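Local atomic coordinates of mRNA interferase toxin YafQ (PDB entry 4MMG), a protein that acts as the toxin of a type II toxin-antitoxin system, a ribosome-dependent mRNA endoribonuclease that cuts within lysine codons and inhibits translation elongation. Residues A[42-47]-A[75-80]. The protein carries 1 engineered substitution. Sequence-based numbering, arbitrary orientation.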
ATOM      1  N   ASN A  42      10.081  -5.086  -7.325  1.00 10.76           N
ATOM      2  CA  ASN A  42      10.663  -3.889  -7.944  1.00 12.29           C
ATOM      3  C   ASN A  42      10.285  -3.763  -9.420  1.00 11.99           C
ATOM      4  O   ASN A  42      11.078  -3.293 -10.249  1.00 12.98           O
ATOM      5  CB  ASN A  42      12.191  -3.860  -7.770  1.00 12.41           C
ATOM      6  CG  ASN A  42      12.778  -2.483  -8.001  1.00 14.57           C
ATOM      7  OD1 ASN A  42      12.194  -1.474  -7.610  1.00 16.62           O
ATOM      8  ND2 ASN A  42      13.945  -2.436  -8.641  1.00 19.83           N
ATOM      9  N   THR A  43       9.067  -4.192  -9.744  1.00 11.48           N
ATOM     10  CA  THR A  43       8.534  -4.067 -11.101  1.00 10.32           C
ATOM     11  C   THR A  43       7.908  -2.676 -11.224  1.00 10.00           C
ATOM     12  O   THR A  43       6.683  -2.521 -11.306  1.00 11.19           O
ATOM     13  CB  THR A  43       7.526  -5.184 -11.390  1.00 10.65           C
ATOM     14  OG1 THR A  43       8.095  -6.436 -10.981  1.00 13.58           O
ATOM     15  CG2 THR A  43       7.211  -5.256 -12.885  1.00 11.10           C
ATOM     16  N   LEU A  44       8.785  -1.672 -11.215  1.00  9.69           N
ATOM     17  CA  LEU A  44       8.413  -0.269 -11.055  1.00 10.33           C
ATOM     18  C   LEU A  44       9.048   0.581 -12.164  1.00  9.24           C
ATOM     19  O   LEU A  44      10.146   0.270 -12.625  1.00 12.80           O
ATOM     20  CB  LEU A  44       8.853   0.224  -9.671  1.00 11.76           C
ATOM     21  CG  LEU A  44       8.373  -0.661  -8.520  1.00 13.07           C
ATOM     22  CD1 LEU A  44       8.993  -0.223  -7.199  1.00 14.34           C
ATOM     23  CD2 LEU A  44       6.863  -0.654  -8.430  1.00 10.35           C
ATOM     24  N   PRO A  45       8.375   1.671 -12.580  1.00  9.48           N
ATOM     25  CA  PRO A  45       7.140   2.228 -12.014  1.00  9.68           C
ATOM     26  C   PRO A  45       5.876   1.402 -12.231  1.00 10.00           C
ATOM     27  O   PRO A  45       5.728   0.695 -13.240  1.00  9.35           O
ATOM     28  CB  PRO A  45       6.995   3.564 -12.753  1.00 11.04           C
ATOM     29  CG  PRO A  45       7.695   3.342 -14.048  1.00 10.14           C
ATOM     30  CD  PRO A  45       8.891   2.517 -13.672  1.00 10.16           C
ATOM     31  N   LEU A  46       4.967   1.513 -11.261  1.00  9.45           N
ATOM     32  CA  LEU A  46       3.655   0.894 -11.328  1.00  9.59           C
ATOM     33  C   LEU A  46       2.887   1.396 -12.540  1.00 10.66           C
ATOM     34  O   LEU A  46       3.092   2.534 -12.992  1.00 10.03           O
ATOM     35  CB  LEU A  46       2.866   1.232 -10.064  1.00  9.90           C
ATOM     36  CG  LEU A  46       3.347   0.600  -8.763  1.00  9.61           C
ATOM     37  CD1 LEU A  46       2.521   1.171  -7.613  1.00 11.48           C
ATOM     38  CD2 LEU A  46       3.180  -0.908  -8.835  1.00 11.72           C
ATOM     39  N   PRO A  47       1.989   0.558 -13.067  1.00 10.66           N
ATOM     40  CA  PRO A  47       1.173   1.050 -14.181  1.00  9.12           C
ATOM     41  C   PRO A  47       0.197   2.138 -13.727  1.00  9.03           C
ATOM     42  O   PRO A  47      -0.133   2.267 -12.531  1.00 10.15           O
ATOM     43  CB  PRO A  47       0.439  -0.204 -14.663  1.00 10.33           C
ATOM     44  CG  PRO A  47       0.412  -1.109 -13.469  1.00 10.12           C
ATOM     45  CD  PRO A  47       1.665  -0.834 -12.700  1.00 10.65           C
ATOM     46  N   TYR A  75       2.133   3.019   1.476  1.00  7.91           N
ATOM     47  CA  TYR A  75       3.404   2.322   1.636  1.00  8.92           C
ATOM     48  C   TYR A  75       4.564   3.321   1.568  1.00 10.38           C
ATOM     49  O   TYR A  75       4.403   4.450   1.098  1.00 10.86           O
ATOM     50  CB  TYR A  75       3.555   1.219   0.570  1.00  9.95           C
ATOM     51  CG  TYR A  75       3.715   1.775  -0.824  1.00 10.18           C
ATOM     52  CD1 TYR A  75       2.615   2.187  -1.559  1.00  9.88           C
ATOM     53  CD2 TYR A  75       4.977   1.916  -1.386  1.00  9.95           C
ATOM     54  CE1 TYR A  75       2.762   2.719  -2.833  1.00  8.88           C
ATOM     55  CE2 TYR A  75       5.140   2.444  -2.641  1.00  9.10           C
ATOM     56  CZ  TYR A  75       4.034   2.850  -3.360  1.00  9.24           C
ATOM     57  OH  TYR A  75       4.221   3.377  -4.615  1.00 10.54           O
ATOM     58  N   LYS A  76       5.736   2.905   2.037  1.00  9.81           N
ATOM     59  CA  LYS A  76       6.935   3.720   1.906  1.00  9.76           C
ATOM     60  C   LYS A  76       7.936   2.957   1.061  1.00 10.99           C
ATOM     61  O   LYS A  76       8.076   1.742   1.213  1.00 11.37           O
ATOM     62  CB  LYS A  76       7.526   4.058   3.280  1.00 10.66           C
ATOM     63  CG  LYS A  76       8.891   4.746   3.200  1.00 13.04           C
ATOM     64  CD  LYS A  76       9.382   5.186   4.568  1.00 14.79           C
ATOM     65  CE  LYS A  76       8.647   6.418   5.052  1.00 19.22           C
ATOM     66  NZ  LYS A  76       9.107   6.811   6.415  1.00 19.77           N
ATOM     67  N   LEU A  77       8.603   3.658   0.151  1.00 11.13           N
ATOM     68  CA  LEU A  77       9.622   3.033  -0.680  1.00 12.79           C
ATOM     69  C   LEU A  77      10.862   3.913  -0.766  1.00 14.34           C
ATOM     70  O   LEU A  77      10.813   5.038  -1.278  1.00 15.90           O
ATOM     71  CB  LEU A  77       9.085   2.738  -2.085  1.00 12.37           C
ATOM     72  CG  LEU A  77      10.062   2.025  -3.022  1.00 13.45           C
ATOM     73  CD1 LEU A  77      10.332   0.621  -2.529  1.00 15.72           C
ATOM     74  CD2 LEU A  77       9.489   2.000  -4.424  1.00 17.97           C
ATOM     75  N   THR A  78      11.966   3.399  -0.230  1.00 14.39           N
ATOM     76  CA  THR A  78      13.270   4.029  -0.404  1.00 17.04           C
ATOM     77  C   THR A  78      14.230   3.006  -1.003  1.00 16.60           C
ATOM     78  O   THR A  78      13.835   1.877  -1.311  1.00 16.49           O
ATOM     79  CB  THR A  78      13.836   4.524   0.935  1.00 16.81           C
ATOM     80  OG1 THR A  78      14.239   3.398   1.725  1.00 17.91           O
ATOM     81  CG2 THR A  78      12.800   5.346   1.691  1.00 18.02           C
ATOM     82  N   ASP A  79      15.491   3.390  -1.171  1.00 18.83           N
ATOM     83  CA  ASP A  79      16.485   2.440  -1.661  1.00 22.95           C
ATOM     84  C   ASP A  79      16.713   1.312  -0.653  1.00 22.44           C
ATOM     85  O   ASP A  79      17.108   0.207  -1.027  1.00 27.09           O
ATOM     86  CB  ASP A  79      17.809   3.140  -1.978  1.00 24.07           C
ATOM     87  CG  ASP A  79      17.708   4.081  -3.166  1.00 32.50           C
ATOM     88  OD1 ASP A  79      16.702   4.017  -3.903  1.00 33.67           O
ATOM     89  OD2 ASP A  79      18.644   4.886  -3.364  1.00 38.92           O
ATOM     90  N   LYS A  80      16.440   1.596   0.619  1.00 20.15           N
ATOM     91  CA  LYS A  80      16.715   0.662   1.708  1.00 22.47           C
ATOM     92  C   LYS A  80      15.513  -0.175   2.132  1.00 20.83           C
ATOM     93  O   LYS A  80      15.670  -1.272   2.669  1.00 21.63           O
ATOM     94  CB  LYS A  80      17.237   1.413   2.932  1.00 26.58           C
ATOM     95  CG  LYS A  80      18.580   2.078   2.725  1.00 33.61           C
ATOM     96  CD  LYS A  80      19.107   2.646   4.030  1.00 39.27           C
ATOM     97  CE  LYS A  80      20.390   3.413   3.785  1.00 42.62           C
ATOM     98  NZ  LYS A  80      21.213   2.734   2.747  1.00 46.60           N
TER
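In the alpha/beta fold of this RelE-family toxin, helix 29-40 packs on the mixed sheet, and the loop that leaves the helix lays two leucines, L44 and L46, against the end of strand 71-77. At N42 the chain leaves the helix through a Schellman motif; its positive phi (59°) suits asparagine, and an inverse gamma turn centred on T43 follows. The extended residues L44 and L46, flanking P45 with its cis peptide bond, both start toward the strand. L44 meets L77 tip to tip, CD1 of L44 lying 3.6 Å from CD2 of L77. L77 reaches there with CG anti to its own N (chi1 -178°), and two branched methyl ends suit a small apolar patch that continues onto L39 of the helix and L82 of the next strand. Deeper in, Y75 suits its place because its side chain packs on L39 and L82, while its hydroxyl reaches polar partners at the far end: OH hydrogen-bonds D52 OD1 and, weakly, R63 NE. L46, which also packs on L35 and L38, comes from the opposite direction and borders that polar end with a methyl, CD1 of L46 standing 4.1 Å from OH of Y75.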